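PDB 3KEZ: putative sugar binding protein from Bacteroides vulgatus ATCC 8482, which probably binds sugars at the outer membrane, as a calcium-containing member of the SusD family of nutrient-binding proteins. Local coordinates for residues V260-D265 / Q323-T328; E270-L275 / A330-I335; L303-F308 / V316-P321; S32-S37 / L120-M125; S41-Y46 / G65-F70. All coordinates share one frame; numbering follows the deposited sequence. Where two conformers were deposited one is given.

Contacts 1 and 2 share one calcium ion and its water ligand, and their centres lie about 10 Å apart. Two hydrogen bonds join them, Thr328 O with Ser271 OG at 2.9 Å and Asn261 ND2 with Ala330 O at 3.0 Å. Contact 3, centred about 12 Å from contact 2, packs Tyr319 against Met272, Gly273 and Ala330. The N-terminal half of the chain supplies contacts 4 and 5, linked by Ser37 O to Arg43 N at 2.9 Å. Ser41 of contact 5 ties the two halves together: its OG accepts from Asn261 ND2 at 2.8 Å, and its O accepts from Met272 N at 2.9 Å.

Contact 1: residues V260-D265 / Q323-T328; sequences VNLTTD and QGENIT. With CA (calcium ion), chain C.
A calcium site joins Asn261 and Glu325, two residues from separate loops of this SusD-family protein. The metal takes the backbone O of Asn261 at 2.4 Å. Glu325 binds it with both carboxylate oxygens, OE1 at 2.5 Å and OE2 at 2.7 Å, so the carboxylate is a bidentate ligand. Its chain beyond CG is extended (chi2 -176°), which carries the carboxylate across to the other loop. Asn261 O and Glu325 OE2 stand 3.3 Å apart, two oxygens held close by the shared cation. Gln322, Asp329, Asn331 and a water complete the shell of seven ligand atoms. Beyond the metal, Thr263 lies on a type I turn running from Leu262 to Asp265, and its side chain slides past that of Glu325 in the opposite direction. A second water links the loops, 2.7 Å from Thr263 OG1 and accepting from Asn326 N. Asn326 in turn forms an Asx turn, in which OD1 accepts from Thr328 N at 2.9 Å and also from Thr328 OG1.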
# COMPACT_ATOMS: atom_id res chain seq x y z
N VAL A 260 -13.70 1.68 1.13
CA VAL A 260 -14.88 2.31 1.71
C VAL A 260 -15.37 1.52 2.93
O VAL A 260 -15.75 0.35 2.82
CB VAL A 260 -16.02 2.44 0.69
CG1 VAL A 260 -17.27 3.06 1.34
CG2 VAL A 260 -15.56 3.32 -0.50
N ASN A 261 -15.29 2.15 4.09
CA ASN A 261 -15.80 1.62 5.35
C ASN A 261 -17.04 2.43 5.78
O ASN A 261 -17.06 3.66 5.67
CB ASN A 261 -14.70 1.72 6.42
CG ASN A 261 -13.54 0.76 6.15
OD1 ASN A 261 -13.77 -0.37 5.74
ND2 ASN A 261 -12.29 1.21 6.38
N LEU A 262 -18.07 1.75 6.27
CA LEU A 262 -19.35 2.43 6.60
C LEU A 262 -19.81 2.15 8.03
O LEU A 262 -19.55 1.08 8.55
CB LEU A 262 -20.44 2.01 5.62
CG LEU A 262 -20.16 2.27 4.13
CD1 LEU A 262 -21.19 1.57 3.29
CD2 LEU A 262 -20.10 3.80 3.83
N THR A 263 -20.51 3.11 8.64
CA THR A 263 -21.11 2.89 9.97
C THR A 263 -21.84 1.55 10.03
O THR A 263 -21.79 0.85 11.03
CB THR A 263 -22.08 4.04 10.36
OG1 THR A 263 -21.36 5.28 10.44
CG2 THR A 263 -22.79 3.75 11.69
N THR A 264 -22.48 1.17 8.92
CA THR A 264 -23.30 -0.04 8.84
C THR A 264 -22.55 -1.21 8.23
O THR A 264 -23.11 -2.25 7.92
CB THR A 264 -24.58 0.25 8.02
OG1 THR A 264 -24.21 0.80 6.75
CG2 THR A 264 -25.48 1.24 8.78
N ASP A 265 -21.24 -1.04 8.08
CA ASP A 265 -20.39 -2.05 7.48
C ASP A 265 -18.97 -1.75 7.93
O ASP A 265 -18.14 -1.30 7.14
CB ASP A 265 -20.48 -1.93 5.97
CG ASP A 265 -19.61 -2.96 5.27
OD1 ASP A 265 -19.49 -4.11 5.79
OD2 ASP A 265 -19.08 -2.62 4.19
N GLN A 323 -18.78 12.35 7.12
CA GLN A 323 -19.69 13.04 8.03
C GLN A 323 -20.61 12.08 8.73
O GLN A 323 -21.22 11.22 8.11
CB GLN A 323 -20.51 14.15 7.35
CG GLN A 323 -21.31 15.03 8.38
CD GLN A 323 -20.42 15.80 9.38
OE1 GLN A 323 -20.61 15.71 10.59
NE2 GLN A 323 -19.47 16.56 8.87
N GLY A 324 -20.72 12.24 10.03
CA GLY A 324 -21.56 11.40 10.84
C GLY A 324 -20.89 10.15 11.33
O GLY A 324 -21.45 9.49 12.17
N GLU A 325 -19.69 9.83 10.85
CA GLU A 325 -19.07 8.53 11.17
C GLU A 325 -18.14 8.59 12.36
O GLU A 325 -17.59 9.62 12.68
CB GLU A 325 -18.23 8.04 10.00
CG GLU A 325 -19.01 7.63 8.83
CD GLU A 325 -18.11 7.06 7.75
OE1 GLU A 325 -16.90 7.42 7.71
OE2 GLU A 325 -18.63 6.24 6.95
N ASN A 326 -17.97 7.45 13.01
CA ASN A 326 -16.93 7.29 14.02
C ASN A 326 -15.57 7.19 13.30
O ASN A 326 -15.51 6.81 12.15
CB ASN A 326 -17.22 6.00 14.81
CG ASN A 326 -16.33 5.83 16.03
OD1 ASN A 326 -15.23 5.27 15.95
ND2 ASN A 326 -16.83 6.28 17.18
N ILE A 327 -14.48 7.53 13.98
CA ILE A 327 -13.13 7.32 13.38
C ILE A 327 -12.92 5.86 12.97
O ILE A 327 -12.15 5.57 12.05
CB ILE A 327 -11.99 7.75 14.32
CG1 ILE A 327 -12.09 7.07 15.70
CG2 ILE A 327 -11.97 9.28 14.45
CD1 ILE A 327 -10.86 7.27 16.57
N THR A 328 -13.58 4.93 13.64
CA THR A 328 -13.48 3.54 13.26
C THR A 328 -13.75 3.28 11.76
O THR A 328 -13.14 2.40 11.15
CB THR A 328 -14.45 2.68 14.09
OG1 THR A 328 -14.03 2.70 15.46
CG2 THR A 328 -14.47 1.28 13.59
CA CA C . -16.13 5.88 5.89
O HOH W 1 -19.29 5.30 12.16
O HOH W 2 -20.93 5.57 7.26
O HOH W 3 -17.87 6.68 4.14

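Contact 2: residues E270-L275 / A330-I335; sequences ESMGYL and ANIPLI. With CA (calcium ion), chain C.
Ile332 and Met272, a selenomethionine, meet through matching first torsions: in each, the gamma carbon that continues the chain lies anti to the carbonyl carbon and beside the backbone N (chi1 -43° for Ile332, -63° for Met272). A second turn in Ile332, chi2 -68°, sends CD1 over to the helix, 4.0 Å from Met272 CB and close to CG as well. The two side chains cross at about a right angle, and because the Met272 chain bends at both chi2 and chi3, its selenium is carried off from Ile332 while the root of the side chain does the touching. Next to this apolar pair, Gly273 CA lies 4.2 Å from the Ala330 methyl CB. A beta carbon on Gly273 would stand about 3.2 Å from that methyl, a tight fit, so the lack of a side chain probably permits the approach. One water bridges the same pair, accepting from Gly273 N at 3.0 Å and donating to Ala330 O at 2.7 Å; Asn261 ND2 donates to that carbonyl too. The following residue, Asn331, binds calcium through OD1 at 2.5 Å. Contact 2 thus places the first turn of helix 272-275, with Ser271 at the N-cap position, against the start of strand 332-336. That strand pairs antiparallel with strand 255-259, and Val45 and Tyr46 of helix 43-50 touch Met272 from the N-terminal half.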
# COMPACT_ATOMS: atom_id res chain seq x y z
N GLU A 270 -9.81 -2.23 15.22
CA GLU A 270 -8.42 -2.48 14.76
C GLU A 270 -8.14 -1.85 13.38
O GLU A 270 -7.09 -2.10 12.79
CB GLU A 270 -8.08 -3.97 14.78
CG GLU A 270 -8.16 -4.56 16.18
CD GLU A 270 -7.54 -5.93 16.31
OE1 GLU A 270 -7.55 -6.69 15.32
OE2 GLU A 270 -7.07 -6.24 17.43
N SER A 271 -9.04 -0.99 12.92
CA SER A 271 -8.87 -0.28 11.66
C SER A 271 -7.89 0.90 11.82
O SER A 271 -7.67 1.37 12.94
CB SER A 271 -10.23 0.27 11.19
OG SER A 271 -10.63 1.36 12.02
N MSE A 272 -7.35 1.38 10.72
CA MSE A 272 -6.38 2.51 10.75
C MSE A 272 -6.96 3.73 11.44
O MSE A 272 -6.24 4.43 12.18
CB MSE A 272 -5.90 2.86 9.33
CG MSE A 272 -5.11 1.73 8.64
SE MSE A 272 -3.48 1.41 9.58
CE MSE A 272 -2.39 2.93 8.96
N GLY A 273 -8.25 3.98 11.22
CA GLY A 273 -8.94 5.10 11.81
C GLY A 273 -8.89 5.07 13.32
O GLY A 273 -8.74 6.12 13.96
N TYR A 274 -9.02 3.88 13.90
CA TYR A 274 -8.95 3.73 15.35
C TYR A 274 -7.51 3.57 15.86
O TYR A 274 -7.20 3.97 16.98
CB TYR A 274 -9.81 2.56 15.80
CG TYR A 274 -10.49 2.73 17.14
CD1 TYR A 274 -11.63 3.53 17.27
CD2 TYR A 274 -10.02 2.06 18.26
CE1 TYR A 274 -12.27 3.66 18.53
CE2 TYR A 274 -10.65 2.20 19.49
CZ TYR A 274 -11.76 2.99 19.62
OH TYR A 274 -12.35 3.08 20.85
N LEU A 275 -6.61 2.98 15.06
CA LEU A 275 -5.23 2.80 15.56
C LEU A 275 -4.46 4.12 15.59
O LEU A 275 -3.64 4.36 16.48
CB LEU A 275 -4.47 1.76 14.74
CG LEU A 275 -5.02 0.33 14.74
CD1 LEU A 275 -4.32 -0.49 13.66
CD2 LEU A 275 -4.86 -0.29 16.11
N ALA A 330 -13.38 5.34 9.12
CA ALA A 330 -12.63 6.12 8.15
C ALA A 330 -12.25 5.23 6.99
O ALA A 330 -11.84 4.06 7.18
CB ALA A 330 -11.38 6.73 8.78
N ASN A 331 -12.39 5.79 5.79
CA ASN A 331 -11.95 5.15 4.56
C ASN A 331 -10.44 5.13 4.51
O ASN A 331 -9.78 5.92 5.18
CB ASN A 331 -12.51 5.90 3.33
CG ASN A 331 -14.06 5.79 3.20
OD1 ASN A 331 -14.70 5.09 3.98
ND2 ASN A 331 -14.65 6.48 2.20
N ILE A 332 -9.92 4.21 3.71
CA ILE A 332 -8.49 4.03 3.49
C ILE A 332 -8.10 4.56 2.10
O ILE A 332 -8.57 4.05 1.10
CB ILE A 332 -8.10 2.54 3.58
CG1 ILE A 332 -8.81 1.88 4.78
CG2 ILE A 332 -6.56 2.42 3.61
CD1 ILE A 332 -8.36 2.35 6.20
N PRO A 333 -7.30 5.63 2.05
CA PRO A 333 -6.83 6.16 0.76
C PRO A 333 -5.67 5.34 0.21
O PRO A 333 -4.53 5.82 0.16
CB PRO A 333 -6.41 7.59 1.13
CG PRO A 333 -5.86 7.45 2.51
CD PRO A 333 -6.71 6.36 3.18
N LEU A 334 -5.98 4.14 -0.27
CA LEU A 334 -4.98 3.11 -0.49
C LEU A 334 -4.00 3.42 -1.63
O LEU A 334 -2.82 3.14 -1.52
CB LEU A 334 -5.69 1.78 -0.74
CG LEU A 334 -4.89 0.52 -0.47
CD1 LEU A 334 -4.38 0.53 0.97
CD2 LEU A 334 -5.80 -0.64 -0.74
N ILE A 335 -4.52 3.99 -2.71
CA ILE A 335 -3.74 4.49 -3.87
C ILE A 335 -4.17 5.95 -4.22
O ILE A 335 -5.35 6.24 -4.47
CB ILE A 335 -3.92 3.61 -5.15
CG1 ILE A 335 -3.55 2.14 -4.86
CG2 ILE A 335 -3.08 4.19 -6.36
CD1 ILE A 335 -3.87 1.18 -6.01
CA CA C . -16.13 5.88 5.89
O HOH W 4 -10.60 3.28 9.50
O HOH W 3 -17.87 6.68 4.14

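Contact 3: residues L303-F308 / V316-P321; sequences LKILSF and VNKYQP
Ile305 packs against Val316, Lys318 and Gln320, and its beta carbon divides the work between two branches. From CB, the CG2 branch leads to Gln320, whose NE2 lies 4.4 Å away. The other branch leaves through CG1, which sits between the backbone N and the carbonyl carbon (chi1 60°), the crowded position. It ends in CD1, 3.9 Å from Val316 CG1 and 4.4 Å from Lys318 CE; the Ile305 and Val316 side chains run alongside each other in the same direction. These residues stand at the open end of the beta hairpin made by strands 306-309 and 313-316, where Leu306 and Val316 form an antiparallel non-hydrogen-bonded pair with CA atoms 4.9 Å apart. Leu306 CD2 and Val316 CG2 meet on the same face of that sheet at 4.3 Å, and Ile286 touches both residues. Just past the pair, Asn317 N donates to Ile305 O at 2.7 Å with an angle of 157°. Asn317 then centres an inverse gamma turn, and its O accepts from Gln320 NE2 at 2.8 Å, the donor lying nearly along the C=O axis. Lys318 NZ runs on to Val393 O and Glu391 O and a salt bridge with Glu395.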
# COMPACT_ATOMS: atom_id res chain seq x y z
N LEU A 303 2.31 19.06 8.21
CA LEU A 303 2.27 19.25 9.66
C LEU A 303 0.81 19.38 10.13
O LEU A 303 0.50 18.95 11.24
CB LEU A 303 3.07 20.48 10.10
CG LEU A 303 4.60 20.38 9.96
CD1 LEU A 303 5.28 21.76 10.00
CD2 LEU A 303 5.08 19.47 11.09
N LYS A 304 -0.09 19.89 9.28
CA LYS A 304 -1.48 20.08 9.70
C LYS A 304 -2.35 18.83 9.74
O LYS A 304 -3.54 18.91 10.06
CB LYS A 304 -2.14 21.13 8.81
CG LYS A 304 -1.61 22.52 9.03
CD LYS A 304 -2.19 23.48 8.00
CE LYS A 304 -1.87 24.93 8.32
NZ LYS A 304 -2.69 25.85 7.51
N ILE A 305 -1.79 17.67 9.38
CA ILE A 305 -2.51 16.41 9.53
C ILE A 305 -1.96 15.58 10.69
O ILE A 305 -2.24 14.39 10.78
CB ILE A 305 -2.60 15.56 8.22
CG1 ILE A 305 -1.23 15.17 7.64
CG2 ILE A 305 -3.49 16.27 7.19
CD1 ILE A 305 -0.42 14.22 8.55
N LEU A 306 -1.19 16.23 11.55
CA LEU A 306 -0.71 15.63 12.77
C LEU A 306 -1.68 16.01 13.88
O LEU A 306 -2.08 17.16 14.00
CB LEU A 306 0.71 16.11 13.09
CG LEU A 306 1.87 15.77 12.13
CD1 LEU A 306 3.18 16.23 12.82
CD2 LEU A 306 1.85 14.24 11.74
N SER A 307 -2.06 15.02 14.68
CA SER A 307 -2.94 15.19 15.83
C SER A 307 -2.13 14.90 17.07
O SER A 307 -1.63 13.80 17.26
CB SER A 307 -4.13 14.24 15.80
OG SER A 307 -5.08 14.64 14.84
N PHE A 308 -1.96 15.91 17.92
CA PHE A 308 -1.09 15.80 19.09
C PHE A 308 -1.88 15.46 20.35
O PHE A 308 -2.83 16.15 20.70
CB PHE A 308 -0.32 17.10 19.33
CG PHE A 308 0.64 17.44 18.25
CD1 PHE A 308 0.21 18.13 17.13
CD2 PHE A 308 1.97 17.07 18.34
CE1 PHE A 308 1.09 18.44 16.11
CE2 PHE A 308 2.86 17.35 17.31
CZ PHE A 308 2.42 18.05 16.21
N VAL A 316 -0.91 10.42 13.03
CA VAL A 316 -1.14 10.83 11.66
C VAL A 316 -2.64 10.79 11.40
O VAL A 316 -3.25 9.73 11.32
CB VAL A 316 -0.39 9.97 10.66
CG1 VAL A 316 -0.67 10.40 9.21
CG2 VAL A 316 1.13 10.03 10.98
N ASN A 317 -3.24 11.96 11.27
CA ASN A 317 -4.69 12.11 11.19
C ASN A 317 -5.18 12.07 9.75
O ASN A 317 -5.93 12.96 9.29
CB ASN A 317 -5.09 13.46 11.85
CG ASN A 317 -6.56 13.52 12.21
OD1 ASN A 317 -7.12 12.52 12.62
ND2 ASN A 317 -7.19 14.69 12.04
N LYS A 318 -4.79 11.03 9.03
CA LYS A 318 -5.22 10.85 7.63
C LYS A 318 -6.51 10.06 7.49
O LYS A 318 -7.17 10.12 6.47
CB LYS A 318 -4.13 10.15 6.81
CG LYS A 318 -2.88 10.99 6.65
CD LYS A 318 -1.77 10.28 5.86
CE LYS A 318 -0.74 11.27 5.34
NZ LYS A 318 0.36 10.62 4.52
N TYR A 319 -6.81 9.28 8.51
CA TYR A 319 -8.01 8.47 8.53
C TYR A 319 -9.12 9.25 9.21
O TYR A 319 -9.45 9.05 10.37
CB TYR A 319 -7.69 7.15 9.21
CG TYR A 319 -6.60 6.46 8.42
CD1 TYR A 319 -6.89 5.75 7.25
CD2 TYR A 319 -5.26 6.58 8.79
CE1 TYR A 319 -5.88 5.18 6.48
CE2 TYR A 319 -4.23 6.00 8.01
CZ TYR A 319 -4.55 5.29 6.89
OH TYR A 319 -3.52 4.71 6.17
N GLN A 320 -9.68 10.18 8.44
CA GLN A 320 -10.68 11.12 8.94
C GLN A 320 -12.04 10.53 8.60
O GLN A 320 -12.29 10.14 7.48
CB GLN A 320 -10.48 12.52 8.32
CG GLN A 320 -9.11 13.13 8.71
CD GLN A 320 -8.80 14.46 8.08
OE1 GLN A 320 -9.66 15.03 7.42
NE2 GLN A 320 -7.56 14.97 8.28
N PRO A 321 -12.90 10.40 9.60
CA PRO A 321 -14.21 9.85 9.27
C PRO A 321 -14.98 10.79 8.33
O PRO A 321 -14.77 12.01 8.36
CB PRO A 321 -14.90 9.78 10.63
CG PRO A 321 -14.26 10.89 11.43
CD PRO A 321 -12.83 10.94 10.97
O HOH W 5 -5.41 11.18 14.45

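Contact 4: residues S32-S37 / L120-M125; sequences STMQSS and LAIRGM
Met125 N donates to Ala121 O at 2.9 Å, a regular helical bond that fixes the backbone from which Met125 reaches over to Met34. The contact is a buried helix-to-helix packing between the end of helix 20-34 and the middle of helix 109-134, in the helical part of the SusD fold, a part that in this family is generally built on TPR-like helices. The backbones stay well apart: the nearest CA atoms, those of Met34 and Ile122, are 9.7 Å from each other, so long side chains must span the gap. Both methionines are selenomethionines. In Met125, CG stands anti to the backbone N (chi1 -179°), and with chi2 extended as well this carries SE into the interface; the bend at chi3 turns only the terminal methyl. Met34 has its own bend at the same torsion (chi3 75°), and that turns the methyl CE onto Met125 SE at 3.7 Å. Across this interface every meeting is apolar. Phe257 of strand 255-259 and the loop residue Tyr40 each touch both methionines, while Ile88 and Cys92 of helix 80-96 lie against Ile122. Arg123 turns its guanidinium away from this apolar cluster, to a salt bridge with Asp176 and a hydrogen bond with Asn93. The Met34 chain crosses Ile122 at a slant, with SE 4.1 Å from the branch methyl CG2.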
# COMPACT_ATOMS: atom_id res chain seq x y z
N SER A 32 -15.27 -6.73 0.05
CA SER A 32 -15.68 -6.83 1.46
C SER A 32 -14.54 -7.45 2.29
O SER A 32 -14.23 -6.98 3.40
CB SER A 32 -16.99 -7.61 1.60
OG SER A 32 -17.25 -7.92 2.96
N THR A 33 -13.90 -8.49 1.74
CA THR A 33 -12.71 -9.09 2.36
C THR A 33 -11.55 -8.10 2.53
O THR A 33 -10.92 -8.04 3.60
CB THR A 33 -12.24 -10.36 1.57
OG1 THR A 33 -13.33 -11.29 1.49
CG2 THR A 33 -11.01 -11.03 2.21
N MSE A 34 -11.29 -7.31 1.49
CA MSE A 34 -10.23 -6.31 1.53
C MSE A 34 -10.47 -5.25 2.58
O MSE A 34 -9.50 -4.65 3.05
CB MSE A 34 -10.11 -5.60 0.16
CG MSE A 34 -9.68 -6.54 -0.94
SE MSE A 34 -9.69 -5.79 -2.69
CE MSE A 34 -8.15 -4.76 -2.48
N GLN A 35 -11.75 -4.95 2.88
CA GLN A 35 -12.14 -4.00 3.93
C GLN A 35 -11.81 -4.39 5.36
O GLN A 35 -11.84 -3.53 6.25
CB GLN A 35 -13.66 -3.70 3.87
CG GLN A 35 -13.99 -2.72 2.80
CD GLN A 35 -15.40 -2.83 2.32
OE1 GLN A 35 -16.32 -3.16 3.10
NE2 GLN A 35 -15.60 -2.52 1.02
N SER A 36 -11.50 -5.66 5.60
CA SER A 36 -11.22 -6.13 6.97
C SER A 36 -10.04 -5.39 7.57
O SER A 36 -9.08 -5.05 6.86
CB SER A 36 -10.89 -7.65 6.95
OG SER A 36 -10.47 -8.12 8.22
N SER A 37 -10.06 -5.19 8.88
CA SER A 37 -8.90 -4.63 9.57
C SER A 37 -7.70 -5.61 9.51
O SER A 37 -6.57 -5.22 9.72
CB SER A 37 -9.24 -4.25 11.01
OG SER A 37 -9.61 -5.41 11.73
N LEU A 120 -8.06 -9.03 -12.28
CA LEU A 120 -6.64 -9.05 -12.62
C LEU A 120 -5.82 -8.07 -11.75
O LEU A 120 -4.80 -8.45 -11.22
CB LEU A 120 -6.43 -8.72 -14.10
CG LEU A 120 -6.75 -9.88 -15.05
CD1 LEU A 120 -6.89 -9.42 -16.49
CD2 LEU A 120 -5.65 -10.95 -14.91
N ALA A 121 -6.27 -6.82 -11.64
CA ALA A 121 -5.57 -5.84 -10.81
C ALA A 121 -5.47 -6.27 -9.35
O ALA A 121 -4.41 -6.19 -8.74
CB ALA A 121 -6.23 -4.45 -10.95
N ILE A 122 -6.57 -6.77 -8.80
CA ILE A 122 -6.64 -7.24 -7.45
C ILE A 122 -5.72 -8.45 -7.25
O ILE A 122 -5.00 -8.47 -6.30
CB ILE A 122 -8.10 -7.55 -7.03
CG1 ILE A 122 -8.86 -6.23 -6.91
CG2 ILE A 122 -8.18 -8.22 -5.66
CD1 ILE A 122 -10.39 -6.35 -6.85
N ARG A 123 -5.71 -9.40 -8.17
CA ARG A 123 -4.80 -10.54 -8.03
C ARG A 123 -3.33 -10.09 -8.03
O ARG A 123 -2.54 -10.64 -7.28
CB ARG A 123 -5.02 -11.61 -9.11
CG ARG A 123 -4.26 -12.92 -8.84
CD ARG A 123 -4.76 -14.03 -9.76
NE ARG A 123 -4.38 -13.78 -11.15
CZ ARG A 123 -4.72 -14.54 -12.19
NH1 ARG A 123 -5.46 -15.64 -12.02
NH2 ARG A 123 -4.29 -14.20 -13.41
N GLY A 124 -2.99 -9.14 -8.90
CA GLY A 124 -1.64 -8.58 -8.95
C GLY A 124 -1.26 -7.88 -7.65
O GLY A 124 -0.16 -8.07 -7.13
N MSE A 125 -2.17 -7.04 -7.14
CA MSE A 125 -2.00 -6.38 -5.86
C MSE A 125 -1.78 -7.38 -4.76
O MSE A 125 -0.87 -7.22 -3.93
CB MSE A 125 -3.21 -5.50 -5.54
CG MSE A 125 -3.10 -4.76 -4.25
SE MSE A 125 -4.80 -3.87 -3.87
CE MSE A 125 -4.99 -2.84 -5.52

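Contact 5: residues S41-Y46 / G65-F70; sequences SGRLVY and GNYYRF. With EDO (1,2-ethanediol), chain G.
Tyr46 and Tyr67 form an edge-to-face pair, with ring centroids 5.3 Å apart and planes at 82°. The edge belongs to Tyr46: its CE1 comes down over one face of Tyr67, offset toward the rim, 3.8 Å from Tyr67 CD1. Tyr46 OH lies out past the rim of that ring, 3.3 Å from Tyr67 CE1. Beside the pair, Arg43 crosses Tyr67 at about a right angle, its CD 3.9 Å from Tyr67 OH. The Tyr46 ring owes its place to chi1 69°, with CG lodged between the backbone N and the carbonyl carbon; this folds the ring back over its own helix, where Arg43 CA lies against one face. The contact joins the first turn of helix 43-50, with Gly42 at the N-cap position, to the short helix 65-68, which closes in a Schellman motif at Phe70 (Phe70 N to Tyr67 O, 3.2 Å). Arg43 is extended from CG to NE, and its NH1 donates to Ser80 OG. The guanidinium also holds a 1,2-ethanediol, probably from the crystallisation liquor: NH1 donates to O1 at 3.2 Å with an angle of 170°, and NH2 to O2 at 3.3 Å. With an alanine in place of Arg43, Ser80 OG would probably lose its NH1 donor and a gap would open beside the Tyr67 hydroxyl. Farther out, Phe72 makes its own edge-to-face pair with Tyr67, and Leu275 of helix 272-275 touches Tyr46.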
# COMPACT_ATOMS: atom_id res chain seq x y z
N SER A 41 -7.92 -2.49 5.67
CA SER A 41 -8.32 -1.46 6.63
C SER A 41 -7.39 -1.47 7.85
O SER A 41 -7.61 -0.72 8.78
CB SER A 41 -9.78 -1.64 7.02
OG SER A 41 -10.66 -1.03 6.10
N GLY A 42 -6.33 -2.29 7.84
CA GLY A 42 -5.41 -2.30 8.97
C GLY A 42 -4.06 -2.91 8.68
O GLY A 42 -3.14 -2.24 8.18
N ARG A 43 -3.95 -4.20 8.94
CA ARG A 43 -2.64 -4.87 8.98
C ARG A 43 -1.82 -4.74 7.74
O ARG A 43 -0.61 -4.56 7.85
CB ARG A 43 -2.81 -6.36 9.34
CG ARG A 43 -3.22 -6.52 10.79
CD ARG A 43 -3.36 -7.98 11.19
NE ARG A 43 -3.74 -8.12 12.58
CZ ARG A 43 -4.11 -9.25 13.15
NH1 ARG A 43 -4.15 -10.36 12.45
NH2 ARG A 43 -4.47 -9.28 14.43
N LEU A 44 -2.47 -4.78 6.56
CA LEU A 44 -1.72 -4.65 5.29
C LEU A 44 -1.25 -3.23 5.05
O LEU A 44 -0.24 -3.02 4.36
CB LEU A 44 -2.51 -5.20 4.08
CG LEU A 44 -2.84 -6.71 4.19
CD1 LEU A 44 -3.72 -7.10 3.04
CD2 LEU A 44 -1.56 -7.58 4.20
N VAL A 45 -1.89 -2.26 5.69
CA VAL A 45 -1.47 -0.90 5.56
C VAL A 45 -0.35 -0.58 6.53
O VAL A 45 0.69 -0.10 6.12
CB VAL A 45 -2.64 0.09 5.68
CG1 VAL A 45 -2.17 1.51 5.37
CG2 VAL A 45 -3.75 -0.34 4.67
N TYR A 46 -0.54 -0.84 7.82
CA TYR A 46 0.43 -0.36 8.76
C TYR A 46 1.78 -1.07 8.73
O TYR A 46 2.75 -0.53 9.24
CB TYR A 46 -0.11 -0.28 10.19
CG TYR A 46 -0.40 -1.58 10.95
CD1 TYR A 46 0.60 -2.45 11.31
CD2 TYR A 46 -1.67 -1.85 11.40
CE1 TYR A 46 0.32 -3.60 12.04
CE2 TYR A 46 -1.96 -3.00 12.12
CZ TYR A 46 -0.95 -3.85 12.47
OH TYR A 46 -1.23 -4.97 13.23
N GLY A 65 2.84 -3.43 18.19
CA GLY A 65 4.03 -3.62 19.01
C GLY A 65 4.95 -4.70 18.46
O GLY A 65 6.13 -4.43 18.21
N ASN A 66 4.40 -5.90 18.21
CA ASN A 66 5.21 -7.04 17.76
C ASN A 66 5.79 -6.84 16.33
O ASN A 66 6.89 -7.32 16.03
CB ASN A 66 4.43 -8.32 17.82
CG ASN A 66 4.27 -8.85 19.23
OD1 ASN A 66 5.08 -8.60 20.14
ND2 ASN A 66 3.19 -9.58 19.43
N TYR A 67 5.08 -6.09 15.49
CA TYR A 67 5.63 -5.70 14.17
C TYR A 67 6.79 -4.71 14.31
O TYR A 67 7.85 -4.91 13.72
CB TYR A 67 4.55 -5.09 13.28
CG TYR A 67 3.41 -6.04 13.05
CD1 TYR A 67 2.36 -6.16 13.97
CD2 TYR A 67 3.41 -6.88 11.94
CE1 TYR A 67 1.29 -7.06 13.73
CE2 TYR A 67 2.37 -7.76 11.71
CZ TYR A 67 1.32 -7.85 12.60
OH TYR A 67 0.33 -8.76 12.34
N TYR A 68 6.57 -3.62 15.07
CA TYR A 68 7.61 -2.59 15.36
C TYR A 68 8.88 -3.20 16.00
O TYR A 68 10.02 -2.85 15.64
CB TYR A 68 7.03 -1.47 16.25
CG TYR A 68 8.05 -0.60 16.93
CD1 TYR A 68 8.83 0.26 16.20
CD2 TYR A 68 8.22 -0.63 18.32
CE1 TYR A 68 9.80 1.05 16.83
CE2 TYR A 68 9.17 0.16 18.95
CZ TYR A 68 9.97 0.99 18.20
OH TYR A 68 10.93 1.79 18.81
N ARG A 69 8.68 -4.12 16.94
CA ARG A 69 9.77 -4.72 17.68
C ARG A 69 10.41 -5.92 16.97
O ARG A 69 11.39 -6.49 17.49
CB ARG A 69 9.30 -5.15 19.09
CG ARG A 69 9.00 -4.00 20.01
CD ARG A 69 8.54 -4.41 21.39
NE ARG A 69 9.46 -5.35 22.03
CZ ARG A 69 9.14 -6.52 22.58
NH1 ARG A 69 7.88 -6.94 22.64
NH2 ARG A 69 10.10 -7.28 23.11
N PHE A 70 9.87 -6.29 15.81
CA PHE A 70 10.22 -7.52 15.12
C PHE A 70 10.26 -8.68 16.10
O PHE A 70 11.27 -9.39 16.20
CB PHE A 70 11.57 -7.36 14.43
CG PHE A 70 11.57 -6.29 13.42
CD1 PHE A 70 11.07 -6.54 12.14
CD2 PHE A 70 12.03 -5.01 13.73
CE1 PHE A 70 11.07 -5.54 11.20
CE2 PHE A 70 12.02 -4.02 12.80
CZ PHE A 70 11.55 -4.29 11.52
C1 EDO G . -6.06 -13.33 15.17
O1 EDO G . -5.29 -12.91 14.04
C2 EDO G . -5.76 -12.42 16.35
O2 EDO G . -4.38 -11.98 16.30